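Local coordinates for transcriptional regulator, ROK family (Vibrio cholerae O1 biovar eltor, PDB 1Z05), which probably binds DNA as a zinc-containing transcriptional regulator of the ROK family, a homologue of Escherichia coli Mlc, in carbohydrate metabolism, at residues Met113-Gly118 / Leu188-Tyr193; Ile174-Leu179 / Val212-Asp217; Asn216-Trp221 / Leu239-His244; Ala222-Leu227 / Ser399-Gln404; Ala248-Asp253 / Gly262-Leu267. All blocks are in the same frame, centred on the assembly; numbering follows the deposited sequence.

Contact 1 (Met113-Gly118 / Leu188-Tyr193). With SO4 (sulfate ion), chain C; SO4 (sulfate ion), chain D; SO4 (sulfate ion), chain F.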
# COMPACT_ATOMS: atom_id res chain seq x y z
N MET A 113 18.96 -13.88 10.63
CA MET A 113 19.92 -13.00 11.29
C MET A 113 19.31 -11.65 11.61
O MET A 113 18.42 -11.16 10.90
CB MET A 113 21.14 -12.81 10.39
CG MET A 113 21.88 -14.10 10.09
SD MET A 113 23.15 -13.90 8.82
CE MET A 113 24.45 -13.12 9.76
N ARG A 114 19.78 -11.04 12.68
CA ARG A 114 19.51 -9.63 12.92
C ARG A 114 20.82 -8.87 13.06
O ARG A 114 21.68 -9.25 13.86
CB ARG A 114 18.65 -9.42 14.18
CG ARG A 114 18.49 -7.92 14.53
CD ARG A 114 17.67 -7.67 15.79
NE ARG A 114 17.78 -6.27 16.19
CZ ARG A 114 17.05 -5.29 15.67
NH1 ARG A 114 16.13 -5.55 14.74
NH2 ARG A 114 17.25 -4.04 16.07
N LEU A 115 20.96 -7.81 12.27
CA LEU A 115 22.02 -6.84 12.48
C LEU A 115 21.45 -5.73 13.36
O LEU A 115 20.72 -4.86 12.88
CB LEU A 115 22.56 -6.28 11.15
CG LEU A 115 23.79 -5.35 11.23
CD1 LEU A 115 24.96 -6.02 11.96
CD2 LEU A 115 24.23 -4.89 9.84
N GLY A 116 21.77 -5.78 14.65
CA GLY A 116 21.29 -4.80 15.61
C GLY A 116 22.37 -3.77 15.91
O GLY A 116 23.44 -3.81 15.31
N ARG A 117 22.08 -2.87 16.84
CA ARG A 117 23.02 -1.80 17.20
C ARG A 117 24.17 -2.33 18.04
O ARG A 117 24.05 -2.51 19.25
CB ARG A 117 22.30 -0.65 17.92
CG ARG A 117 21.26 0.05 17.04
CD ARG A 117 20.27 0.84 17.88
NE ARG A 117 19.46 1.76 17.08
CZ ARG A 117 18.35 1.43 16.43
NH1 ARG A 117 17.89 0.18 16.47
NH2 ARG A 117 17.69 2.35 15.74
N GLY A 118 25.29 -2.61 17.38
CA GLY A 118 26.48 -3.12 18.04
C GLY A 118 26.51 -4.63 18.22
O GLY A 118 27.36 -5.15 18.93
N LEU A 188 20.45 1.04 2.22
CA LEU A 188 20.81 2.38 1.76
C LEU A 188 21.54 3.17 2.84
O LEU A 188 22.51 3.88 2.56
CB LEU A 188 19.59 3.15 1.25
CG LEU A 188 18.89 2.64 -0.01
CD1 LEU A 188 17.80 1.63 0.33
CD2 LEU A 188 18.29 3.81 -0.78
N GLN A 189 21.07 3.05 4.07
CA GLN A 189 21.69 3.68 5.22
C GLN A 189 21.00 3.11 6.44
O GLN A 189 19.91 2.55 6.32
CB GLN A 189 21.57 5.22 5.16
CG GLN A 189 20.32 5.83 5.77
CD GLN A 189 20.22 7.33 5.54
OE1 GLN A 189 21.23 8.04 5.48
NE2 GLN A 189 19.00 7.82 5.43
N MET A 190 21.64 3.22 7.60
CA MET A 190 21.07 2.65 8.82
C MET A 190 21.60 3.32 10.08
O MET A 190 22.61 4.03 10.03
CB MET A 190 21.31 1.13 8.85
CG MET A 190 22.75 0.69 9.02
SD MET A 190 22.89 -1.10 9.09
CE MET A 190 21.75 -1.49 10.43
N PRO A 191 20.91 3.12 11.23
CA PRO A 191 21.42 3.68 12.48
C PRO A 191 22.70 2.95 12.92
O PRO A 191 22.94 1.82 12.48
CB PRO A 191 20.30 3.40 13.49
CG PRO A 191 19.13 2.94 12.69
CD PRO A 191 19.65 2.38 11.42
N HIS A 192 23.50 3.62 13.75
CA HIS A 192 24.68 3.02 14.39
C HIS A 192 25.88 2.85 13.45
O HIS A 192 26.96 3.37 13.71
CB HIS A 192 24.34 1.69 15.08
CG HIS A 192 25.47 1.11 15.87
ND1 HIS A 192 25.77 1.51 17.16
CD2 HIS A 192 26.38 0.16 15.56
CE1 HIS A 192 26.81 0.83 17.60
NE2 HIS A 192 27.20 0.00 16.65
N TYR A 193 25.67 2.10 12.37
CA TYR A 193 26.74 1.83 11.41
C TYR A 193 26.84 2.92 10.35
O TYR A 193 25.84 3.59 10.04
CB TYR A 193 26.56 0.46 10.75
CG TYR A 193 26.41 -0.68 11.73
CD1 TYR A 193 27.53 -1.25 12.34
CD2 TYR A 193 25.15 -1.19 12.06
CE1 TYR A 193 27.41 -2.30 13.25
CE2 TYR A 193 25.01 -2.25 12.97
CZ TYR A 193 26.15 -2.79 13.56
OH TYR A 193 26.05 -3.83 14.45
S SO4 C . 18.81 -2.78 19.11
O1 SO4 C . 18.23 -3.99 19.68
O2 SO4 C . 17.81 -1.73 19.01
O3 SO4 C . 19.89 -2.37 20.00
O4 SO4 C . 19.31 -3.06 17.77
S SO4 D . 14.07 1.28 16.21
O1 SO4 D . 13.37 0.03 15.89
O2 SO4 D . 13.10 2.25 16.70
O3 SO4 D . 15.06 1.02 17.24
O4 SO4 D . 14.74 1.79 15.02
S SO4 F . 23.11 6.86 14.98
O1 SO4 F . 24.55 6.65 15.12
O2 SO4 F . 22.72 6.64 13.60
O3 SO4 F . 22.39 5.94 15.86
O4 SO4 F . 22.79 8.24 15.37
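Tyr-193 makes the direct hydrogen bond of this contact: its OH donates to Gly-116 O at 2.7 Å, and the C=O...O angle of 169° places the donor almost in line with the carbonyl. The acceptor lies at the ring's edge, near its plane. Side-chain packing lies beside this bond. Leu-115, with CG turned opposite its own backbone N (chi1 -174°), brings CG to 3.8 Å from Tyr-193 CE2, while its CD2 branch meets Met-190 SD at 4.1 Å, the two side chains crossing at about a right angle. The imidazole of His-192 presents one face to the Arg-117/Gly-118 backbone. The extended Arg-117 chain passes Pro-191, where Arg-117 NH2 lies 3.4 Å from Pro-191 CG.

Hydrogen bonds to sulfate form the third group. One sulfate receives its O4 bonds from Arg-114 NH2 (2.8 Å) and Arg-117 N (2.9 Å), and a second takes Arg-117 NH2 on its O4. His-192 N donates to a third. The sulfates probably come from the crystallisation liquor; the two held by Arg-114 and Arg-117, at the end of strand 108-116, are consistent with the anion-binding interdomain cleft of the ASKHA (actin-like ATPase) fold to which ROK proteins belong.

Contact 2 (Ile174-Leu179 / Val212-Asp217)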
# COMPACT_ATOMS: atom_id res chain seq x y z
N ILE A 174 17.82 -11.81 6.77
CA ILE A 174 18.47 -10.83 7.64
C ILE A 174 17.60 -9.57 7.75
O ILE A 174 17.14 -9.04 6.73
CB ILE A 174 19.96 -10.53 7.22
CG1 ILE A 174 20.62 -9.51 8.17
CG2 ILE A 174 20.09 -10.11 5.75
CD1 ILE A 174 22.15 -9.68 8.27
N THR A 175 17.35 -9.15 8.98
CA THR A 175 16.53 -7.97 9.25
C THR A 175 17.37 -6.98 10.04
O THR A 175 18.31 -7.38 10.74
CB THR A 175 15.22 -8.32 10.00
OG1 THR A 175 15.54 -9.04 11.21
CG2 THR A 175 14.33 -9.21 9.13
N LEU A 176 17.05 -5.70 9.90
CA LEU A 176 17.85 -4.64 10.49
C LEU A 176 17.07 -3.33 10.43
O LEU A 176 16.21 -3.17 9.57
CB LEU A 176 19.18 -4.47 9.72
CG LEU A 176 19.13 -4.14 8.22
CD1 LEU A 176 20.35 -3.36 7.82
CD2 LEU A 176 19.02 -5.40 7.37
N PRO A 177 17.37 -2.40 11.35
CA PRO A 177 16.76 -1.06 11.24
C PRO A 177 17.36 -0.31 10.03
O PRO A 177 18.42 -0.69 9.54
CB PRO A 177 17.18 -0.38 12.54
CG PRO A 177 18.47 -1.10 12.94
CD PRO A 177 18.26 -2.53 12.52
N GLY A 178 16.68 0.73 9.56
CA GLY A 178 17.23 1.57 8.49
C GLY A 178 16.51 1.49 7.16
O GLY A 178 15.45 0.88 7.06
N LEU A 179 17.08 2.12 6.14
CA LEU A 179 16.48 2.10 4.80
C LEU A 179 16.96 0.90 4.01
O LEU A 179 18.16 0.73 3.78
CB LEU A 179 16.77 3.41 4.04
CG LEU A 179 16.37 4.75 4.66
CD1 LEU A 179 16.72 5.91 3.72
CD2 LEU A 179 14.90 4.80 5.05
N VAL A 212 19.03 -15.09 -0.35
CA VAL A 212 19.10 -14.17 0.78
C VAL A 212 17.93 -13.20 0.68
O VAL A 212 17.65 -12.65 -0.40
CB VAL A 212 20.44 -13.38 0.80
CG1 VAL A 212 20.56 -12.56 2.08
CG2 VAL A 212 21.63 -14.34 0.69
N PHE A 213 17.27 -13.01 1.82
CA PHE A 213 16.12 -12.14 1.98
C PHE A 213 16.46 -11.10 3.03
O PHE A 213 16.68 -11.43 4.20
CB PHE A 213 14.89 -12.97 2.41
CG PHE A 213 14.53 -14.02 1.40
CD1 PHE A 213 13.65 -13.73 0.36
CD2 PHE A 213 15.13 -15.28 1.44
CE1 PHE A 213 13.35 -14.69 -0.60
CE2 PHE A 213 14.83 -16.24 0.48
CZ PHE A 213 13.94 -15.94 -0.53
N VAL A 214 16.51 -9.84 2.60
CA VAL A 214 16.91 -8.72 3.45
C VAL A 214 15.71 -7.81 3.62
O VAL A 214 15.01 -7.52 2.64
CB VAL A 214 18.05 -7.90 2.78
CG1 VAL A 214 18.62 -6.87 3.75
CG2 VAL A 214 19.18 -8.83 2.29
N ALA A 215 15.43 -7.38 4.85
CA ALA A 215 14.31 -6.46 5.06
C ALA A 215 14.51 -5.53 6.26
O ALA A 215 15.29 -5.83 7.17
CB ALA A 215 12.97 -7.24 5.20
N ASN A 216 13.81 -4.40 6.23
CA ASN A 216 13.72 -3.55 7.40
C ASN A 216 13.01 -4.32 8.52
O ASN A 216 12.01 -5.00 8.28
CB ASN A 216 12.97 -2.26 7.05
CG ASN A 216 12.61 -1.45 8.28
OD1 ASN A 216 11.55 -1.64 8.87
ND2 ASN A 216 13.48 -0.51 8.65
N ASP A 217 13.53 -4.19 9.74
CA ASP A 217 13.06 -4.99 10.86
C ASP A 217 11.61 -4.75 11.27
O ASP A 217 10.92 -5.71 11.62
CB ASP A 217 14.01 -4.92 12.07
CG ASP A 217 14.23 -3.49 12.60
OD1 ASP A 217 13.71 -2.51 12.00
OD2 ASP A 217 14.93 -3.36 13.62
O HOH W 1 14.39 1.76 10.70
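Ile-174 and Val-214 form the apolar centre, lying side by side and pointing the same way, with their CG2 methyls 3.8 Å apart. Val-212 CG1 adds a looser contact to the same Ile-174 methyl. Two residues along the strand, Leu-176 reaches back: its CG sits between the backbone N and the carbonyl carbon (chi1 59°), and this brings CD2 to 3.9 Å from Val-214 CG1 although the side chain sets out away from the neighbouring strand.

Around this patch runs the backbone pairing of two parallel strands, whose short axes are 4.9 Å apart and inclined by 16°. Ile-174 N donates to Phe-213 O, Ala-215 N to Ile-174 O and Leu-176 N to Ala-215 O, the last being the longest at 3.3 Å. Where the second strand turns into a helix the geometry changes: Asp-217 N reaches Leu-176 O from 54° out of the carbonyl plane.

At the polar edge Asn-216 ND2 donates to Gly-178 O over 2.9 Å, in the carbonyl plane and on a lone pair; a water accepts from both ND2 and Gly-178 N. The Asn-216 OD1 atom caps the following helix. Asp-217 OD2 lies 3.6 Å from Pro-177 CD, and its salt bridge goes to Arg-114 on strand 108-116.

Strand 168-176 sits between strands 108-116 and 212-216 in a mixed sheet. Helix 200-208 packs on Ile-174 and Val-212, whereas helix 407-418 meets Thr-175, Phe-213 and Ala-215.

Contact 3 (Asn216-Trp221 / Leu239-His244); sequences NDTRAW and LISIHH. With SO4 (sulfate ion), chain C.
Trp-221 lies across Leu-239, and its indole can be followed outward from CB, which is 4.0 Å from Leu-239 CD2. The first torsion, with CG opposite the backbone N (chi1 -180°), sends the ring over that methyl. CG and CD2 are each 3.5 Å from Leu-239 CD2, which stands over one face as a CH-pi contact, 3.6 Å from the centroid of the five-membered ring and 17° off its normal. NE1 donates to Glu-225, one turn further along the helix. At the far end CZ3 meets Ser-241 OG at 3.6 Å, with the hydroxyl at the ring's edge.

Thr-218 supplies a second point of approach: CG2 touches Ser-241 CB, and a water bridges the hydroxyls of the two residues. No direct hydrogen bond joins the segments. The helix start is held by Asn-216 OD1, which accepts from Arg-219 N at 3.2 Å in the plane of its amide carbonyl. Beyond the strand, His-243 and His-244 each give a weak NE2 bond to one sulfate oxygen.

The short axes of helix 217-221 and strand 239-242 pass 9.2 Å apart at 141°. This is a helix with an N-cap packed on a sheet, consistent with the interdomain helix of the ASKHA fold laid against the second domain's sheet.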
# COMPACT_ATOMS: atom_id res chain seq x y z
N ASN A 216 13.81 -4.40 6.23
CA ASN A 216 13.72 -3.55 7.40
C ASN A 216 13.01 -4.32 8.52
O ASN A 216 12.01 -5.00 8.28
CB ASN A 216 12.97 -2.26 7.05
CG ASN A 216 12.61 -1.45 8.28
OD1 ASN A 216 11.55 -1.64 8.87
ND2 ASN A 216 13.48 -0.51 8.65
N ASP A 217 13.53 -4.19 9.74
CA ASP A 217 13.06 -4.99 10.86
C ASP A 217 11.61 -4.75 11.27
O ASP A 217 10.92 -5.71 11.62
CB ASP A 217 14.01 -4.92 12.07
CG ASP A 217 14.23 -3.49 12.60
OD1 ASP A 217 13.71 -2.51 12.00
OD2 ASP A 217 14.93 -3.36 13.62
N THR A 218 11.16 -3.50 11.22
CA THR A 218 9.78 -3.17 11.62
C THR A 218 8.76 -3.77 10.65
O THR A 218 7.72 -4.30 11.05
CB THR A 218 9.58 -1.64 11.75
OG1 THR A 218 10.43 -1.15 12.79
CG2 THR A 218 8.12 -1.29 12.10
N ARG A 219 9.08 -3.69 9.36
CA ARG A 219 8.23 -4.22 8.32
C ARG A 219 8.17 -5.74 8.37
O ARG A 219 7.10 -6.31 8.22
CB ARG A 219 8.68 -3.72 6.94
CG ARG A 219 7.98 -2.43 6.54
CD ARG A 219 8.78 -1.20 6.93
NE ARG A 219 8.03 -0.31 7.80
CZ ARG A 219 8.58 0.64 8.55
NH1 ARG A 219 9.88 0.83 8.56
NH2 ARG A 219 7.82 1.40 9.33
N ALA A 220 9.32 -6.37 8.58
CA ALA A 220 9.39 -7.83 8.69
C ALA A 220 8.72 -8.33 9.97
O ALA A 220 8.14 -9.42 10.00
CB ALA A 220 10.83 -8.31 8.61
N TRP A 221 8.80 -7.54 11.03
CA TRP A 221 8.11 -7.85 12.27
C TRP A 221 6.58 -7.81 12.08
O TRP A 221 5.87 -8.69 12.57
CB TRP A 221 8.60 -6.89 13.36
CG TRP A 221 8.02 -7.05 14.72
CD1 TRP A 221 7.28 -8.10 15.22
CD2 TRP A 221 8.16 -6.12 15.80
NE1 TRP A 221 6.93 -7.86 16.52
CE2 TRP A 221 7.46 -6.66 16.91
CE3 TRP A 221 8.79 -4.88 15.93
CZ2 TRP A 221 7.38 -5.99 18.14
CZ3 TRP A 221 8.72 -4.21 17.16
CH2 TRP A 221 8.02 -4.77 18.25
N LEU A 239 1.10 -2.60 12.96
CA LEU A 239 1.97 -2.81 14.10
C LEU A 239 2.68 -1.50 14.40
O LEU A 239 3.35 -0.93 13.53
CB LEU A 239 2.99 -3.93 13.82
CG LEU A 239 4.16 -4.07 14.82
CD1 LEU A 239 3.70 -4.62 16.15
CD2 LEU A 239 5.26 -4.94 14.23
N ILE A 240 2.54 -1.01 15.63
CA ILE A 240 3.25 0.18 16.06
C ILE A 240 4.47 -0.19 16.90
O ILE A 240 4.35 -0.76 17.99
CB ILE A 240 2.35 1.21 16.81
CG1 ILE A 240 1.07 1.51 16.00
CG2 ILE A 240 3.15 2.48 17.15
CD1 ILE A 240 1.31 2.27 14.68
N SER A 241 5.64 0.11 16.34
CA SER A 241 6.91 -0.16 16.98
C SER A 241 7.38 1.09 17.71
O SER A 241 7.60 2.13 17.09
CB SER A 241 7.94 -0.63 15.96
OG SER A 241 9.24 -0.74 16.55
N ILE A 242 7.53 0.97 19.02
CA ILE A 242 7.98 2.04 19.88
C ILE A 242 9.31 1.62 20.50
O ILE A 242 9.35 0.73 21.36
CB ILE A 242 6.94 2.35 21.00
CG1 ILE A 242 5.55 2.55 20.38
CG2 ILE A 242 7.36 3.57 21.83
CD1 ILE A 242 4.40 2.05 21.26
N HIS A 243 10.39 2.25 20.05
CA HIS A 243 11.74 1.96 20.52
C HIS A 243 12.58 3.24 20.40
O HIS A 243 12.17 4.29 20.92
CB HIS A 243 12.34 0.78 19.74
CG HIS A 243 13.53 0.15 20.39
ND1 HIS A 243 13.83 0.31 21.73
CD2 HIS A 243 14.49 -0.67 19.89
CE1 HIS A 243 14.93 -0.36 22.02
NE2 HIS A 243 15.35 -0.97 20.92
N HIS A 244 13.74 3.16 19.75
CA HIS A 244 14.56 4.34 19.44
C HIS A 244 13.77 5.31 18.56
O HIS A 244 13.82 6.53 18.77
CB HIS A 244 15.85 3.94 18.72
CG HIS A 244 16.73 3.03 19.51
ND1 HIS A 244 17.57 3.48 20.50
CD2 HIS A 244 16.91 1.69 19.44
CE1 HIS A 244 18.23 2.46 21.02
NE2 HIS A 244 17.85 1.36 20.39
S SO4 C . 18.81 -2.78 19.11
O1 SO4 C . 18.23 -3.99 19.68
O2 SO4 C . 17.81 -1.73 19.01
O3 SO4 C . 19.89 -2.37 20.00
O4 SO4 C . 19.31 -3.06 17.77
O HOH W 2 11.32 -2.05 14.98

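Contact 4 (Ala222-Leu227 / Ser399-Gln404)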
# COMPACT_ATOMS: atom_id res chain seq x y z
N ALA A 222 6.07 -6.81 11.36
CA ALA A 222 4.63 -6.78 11.07
C ALA A 222 4.19 -8.05 10.33
O ALA A 222 3.12 -8.59 10.61
CB ALA A 222 4.27 -5.53 10.28
N LEU A 223 5.02 -8.51 9.39
CA LEU A 223 4.78 -9.79 8.70
C LEU A 223 4.80 -11.01 9.62
O LEU A 223 3.96 -11.90 9.47
CB LEU A 223 5.77 -9.98 7.54
CG LEU A 223 5.57 -11.18 6.60
CD1 LEU A 223 4.23 -11.11 5.86
CD2 LEU A 223 6.71 -11.31 5.60
N ALA A 224 5.75 -11.06 10.56
CA ALA A 224 5.77 -12.12 11.56
C ALA A 224 4.52 -12.12 12.43
O ALA A 224 4.04 -13.18 12.82
CB ALA A 224 7.03 -12.02 12.45
N GLU A 225 4.00 -10.95 12.75
CA GLU A 225 2.76 -10.88 13.52
C GLU A 225 1.58 -11.44 12.70
O GLU A 225 0.72 -12.13 13.24
CB GLU A 225 2.50 -9.46 14.03
CG GLU A 225 3.53 -8.94 15.07
CD GLU A 225 3.56 -9.73 16.40
OE1 GLU A 225 2.53 -10.28 16.84
OE2 GLU A 225 4.65 -9.76 17.01
N LYS A 226 1.55 -11.14 11.41
CA LYS A 226 0.54 -11.68 10.50
C LYS A 226 0.66 -13.20 10.24
O LYS A 226 -0.36 -13.90 10.15
CB LYS A 226 0.59 -10.89 9.17
CG LYS A 226 -0.28 -11.44 8.02
CD LYS A 226 -1.76 -11.50 8.37
CE LYS A 226 -2.57 -12.23 7.30
NZ LYS A 226 -3.88 -12.66 7.85
N LEU A 227 1.88 -13.71 10.13
CA LEU A 227 2.10 -15.14 9.87
C LEU A 227 2.18 -16.03 11.11
O LEU A 227 1.78 -17.21 11.05
CB LEU A 227 3.34 -15.34 8.99
CG LEU A 227 3.34 -14.64 7.63
CD1 LEU A 227 4.64 -14.91 6.86
CD2 LEU A 227 2.11 -15.06 6.79
N SER A 399 1.82 -7.07 20.80
CA SER A 399 2.44 -7.94 19.81
C SER A 399 2.89 -9.23 20.48
O SER A 399 3.27 -9.22 21.65
CB SER A 399 3.64 -7.25 19.17
OG SER A 399 4.72 -7.15 20.10
N ARG A 400 2.85 -10.34 19.74
CA ARG A 400 3.38 -11.62 20.22
C ARG A 400 4.91 -11.59 20.40
O ARG A 400 5.44 -12.12 21.39
CB ARG A 400 2.96 -12.75 19.25
CG ARG A 400 3.63 -14.11 19.46
CD ARG A 400 3.29 -14.73 20.79
NE ARG A 400 3.94 -16.03 20.98
CZ ARG A 400 5.13 -16.21 21.55
NH1 ARG A 400 5.85 -15.18 21.97
NH2 ARG A 400 5.62 -17.44 21.68
N PHE A 401 5.60 -10.95 19.46
CA PHE A 401 7.06 -10.94 19.48
C PHE A 401 7.64 -9.61 19.93
O PHE A 401 7.03 -8.56 19.72
CB PHE A 401 7.63 -11.34 18.10
CG PHE A 401 7.08 -12.64 17.58
CD1 PHE A 401 7.40 -13.85 18.21
CD2 PHE A 401 6.24 -12.67 16.47
CE1 PHE A 401 6.89 -15.06 17.74
CE2 PHE A 401 5.73 -13.88 15.99
CZ PHE A 401 6.06 -15.07 16.63
N TYR A 402 8.80 -9.67 20.56
CA TYR A 402 9.64 -8.49 20.77
C TYR A 402 11.10 -8.85 20.95
O TYR A 402 11.96 -8.30 20.26
CB TYR A 402 9.17 -7.59 21.93
CG TYR A 402 10.08 -6.38 22.08
CD1 TYR A 402 10.07 -5.37 21.11
CD2 TYR A 402 10.97 -6.26 23.15
CE1 TYR A 402 10.92 -4.27 21.21
CE2 TYR A 402 11.83 -5.16 23.26
CZ TYR A 402 11.79 -4.17 22.29
OH TYR A 402 12.62 -3.07 22.38
N LYS A 403 11.37 -9.77 21.87
CA LYS A 403 12.75 -10.22 22.11
C LYS A 403 13.15 -11.39 21.21
O LYS A 403 14.30 -11.82 21.23
CB LYS A 403 12.97 -10.55 23.59
CG LYS A 403 13.20 -9.32 24.46
CD LYS A 403 12.97 -9.62 25.94
CE LYS A 403 13.23 -8.40 26.82
NZ LYS A 403 12.39 -7.22 26.44
N GLN A 404 12.20 -11.88 20.42
CA GLN A 404 12.49 -12.89 19.40
C GLN A 404 12.95 -12.14 18.16
O GLN A 404 12.16 -11.86 17.24
CB GLN A 404 11.27 -13.78 19.11
CG GLN A 404 10.71 -14.52 20.34
CD GLN A 404 9.70 -13.68 21.10
OE1 GLN A 404 9.65 -12.46 20.95
NE2 GLN A 404 8.91 -14.33 21.95
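Glu-225 folds its carboxylate over the chain at Ser-399 to Phe-401, where one carboxylate accepts from two successive backbone amides. This ties the interdomain helix 217-228 to the loop that follows edge strand 395-398 of the second sheet, consistent with the ASKHA fold. Arg-400 N donates to Glu-225 OE1 over 2.9 Å, met on the syn side but 26° out of the carboxylate plane; Phe-401 N donates to Glu-225 OE2, on its syn lone pair, with an N-H...O angle of 162°. A bend at chi2 (-64°) curls the chain so that both oxygens face the loop.

Further donors act on the same buried group, since OE1 also accepts from His-230 N and OE2 from Trp-221 NE1. Four N-H donors therefore grip the carboxylate, which would probably help it remain ionised.

The loop braces itself as well: Ser-399 OG donates to Phe-401 O at 2.7 Å, and Tyr-402 N to Gln-404 OE1. Ser-399 CB packs closely on the carboxylate, 3.5 Å from Glu-225 OE2, and Arg-400 CG stands over one face of the Phe-401 ring. Toward the helix that ring makes an apolar contact, Phe-401 CD2 to Ala-224 CB at 4.1 Å, and its edge atom CE2 lies 3.7 Å from Ala-224 O.

Contact 5 (Ala248-Asp253 / Gly262-Leu267)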
# COMPACT_ATOMS: atom_id res chain seq x y z
N ALA A 248 5.34 2.41 11.92
CA ALA A 248 4.20 1.56 11.73
C ALA A 248 4.54 0.57 10.62
O ALA A 248 5.04 0.96 9.56
CB ALA A 248 2.99 2.37 11.35
N GLY A 249 4.29 -0.71 10.88
CA GLY A 249 4.38 -1.75 9.87
C GLY A 249 2.95 -2.01 9.46
O GLY A 249 2.15 -2.51 10.25
N ILE A 250 2.63 -1.67 8.22
CA ILE A 250 1.25 -1.68 7.74
C ILE A 250 1.01 -2.91 6.87
O ILE A 250 1.70 -3.11 5.86
CB ILE A 250 0.93 -0.38 6.97
CG1 ILE A 250 1.09 0.84 7.91
CG2 ILE A 250 -0.49 -0.42 6.37
CD1 ILE A 250 1.55 2.10 7.21
N VAL A 251 0.05 -3.73 7.28
CA VAL A 251 -0.37 -4.87 6.49
C VAL A 251 -1.69 -4.52 5.80
O VAL A 251 -2.68 -4.17 6.44
CB VAL A 251 -0.48 -6.18 7.34
CG1 VAL A 251 -0.95 -7.37 6.50
CG2 VAL A 251 0.85 -6.50 8.00
N LEU A 252 -1.66 -4.58 4.47
CA LEU A 252 -2.84 -4.33 3.64
C LEU A 252 -3.05 -5.52 2.71
O LEU A 252 -2.13 -5.92 1.99
CB LEU A 252 -2.67 -3.02 2.85
CG LEU A 252 -3.80 -2.50 1.95
CD1 LEU A 252 -4.97 -1.94 2.75
CD2 LEU A 252 -3.25 -1.44 1.02
N ASP A 253 -4.25 -6.09 2.75
CA ASP A 253 -4.62 -7.30 1.97
C ASP A 253 -3.66 -8.46 2.18
O ASP A 253 -3.31 -9.18 1.24
CB ASP A 253 -4.76 -6.97 0.47
CG ASP A 253 -5.68 -5.80 0.21
OD1 ASP A 253 -6.74 -5.69 0.87
OD2 ASP A 253 -5.35 -4.97 -0.67
N GLY A 262 11.90 0.59 2.23
CA GLY A 262 11.47 -0.14 3.43
C GLY A 262 11.03 0.76 4.57
O GLY A 262 11.18 0.40 5.74
N ASN A 263 10.50 1.93 4.22
CA ASN A 263 10.19 2.98 5.18
C ASN A 263 8.73 3.44 5.16
O ASN A 263 8.39 4.47 5.77
CB ASN A 263 11.12 4.18 4.95
CG ASN A 263 10.95 4.80 3.57
OD1 ASN A 263 10.26 4.25 2.70
ND2 ASN A 263 11.60 5.94 3.35
N ILE A 264 7.86 2.70 4.47
CA ILE A 264 6.44 3.04 4.48
C ILE A 264 5.91 2.87 5.90
O ILE A 264 6.01 1.79 6.49
CB ILE A 264 5.58 2.21 3.47
CG1 ILE A 264 6.11 2.37 2.03
CG2 ILE A 264 4.10 2.60 3.55
CD1 ILE A 264 6.06 3.77 1.48
N GLY A 265 5.36 3.94 6.46
CA GLY A 265 4.83 3.87 7.81
C GLY A 265 5.69 4.54 8.88
O GLY A 265 5.37 4.46 10.06
N GLU A 266 6.78 5.18 8.47
CA GLU A 266 7.63 5.89 9.43
C GLU A 266 6.88 7.07 10.07
O GLU A 266 6.39 7.95 9.36
CB GLU A 266 8.94 6.34 8.80
CG GLU A 266 9.95 5.21 8.63
CD GLU A 266 10.20 4.44 9.93
OE1 GLU A 266 10.62 5.07 10.93
OE2 GLU A 266 9.98 3.22 9.94
N LEU A 267 6.81 7.06 11.40
CA LEU A 267 6.00 8.01 12.17
C LEU A 267 6.77 9.14 12.86
O LEU A 267 6.18 10.13 13.28
CB LEU A 267 5.19 7.27 13.25
CG LEU A 267 4.30 6.12 12.79
CD1 LEU A 267 3.72 5.43 13.99
CD2 LEU A 267 3.20 6.65 11.89
O HOH W 3 4.61 -0.71 6.54
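Ile-250 turns CG1 opposite its carbonyl carbon (chi1 -62°), which sends CD1 to Gly-265 CA at 3.8 Å; Leu-267 uses a similar first torsion (chi1 -54°) and sets CD1 4.1 Å from Ala-248 CB. Between these two apolar touches the backbones meet. Ala-248 N donates to Gly-265 O over 2.8 Å, approaching from 42° out of the carbonyl plane, and Gly-265 CA makes a CA-H...O contact with Ala-248 O at 3.4 Å.

Gly-265 occupies the third position of a type II beta turn from Asn-263 to Glu-266, closed by Glu-266 N to Asn-263 O at 3.2 Å. With no side chain and a positive phi, it lets its CA lie directly against Ala-248 O. A water accepts from Ile-250 N at 2.8 Å and probably donates to Ile-264 O.

Leu-252 of the second subunit packs on Ile-264, and Leu-355 of that subunit on Leu-267, so the turn lies at the dimer interface, shortly before the zinc ligand His-269. Arg-219 of helix 217-228 bonds to Ala-248 O and, in the conformer given, pairs with Glu-266. Strand 246-252 lies between strands 237-242 and 255-256, with helix 332-356 packing on Ile-250 and Leu-267.

Overall arrangement
Contacts 1 and 2 belong to one mixed sheet, in which strand 168-176 separates strands 108-116 and 212-216; their centres are 9 Å apart and their segments alternate along the chain. Contact 2 runs directly into contact 3 through Asn-216 and Asp-217, and helix 217-228 carries contacts 3 and 4, also 9 Å between centres. Contacts 3 and 5 share the second sheet, through strands 237-242 and 246-252, while contact 5 is nested inside the loop closed by contact 4. Contacts 1 and 5, with centres 19 Å apart, do not touch. Helix 217-228 therefore connects the two sheets, and a sulfate bound by contacts 1 and 3 probably marks an anion-binding part of the cleft between them.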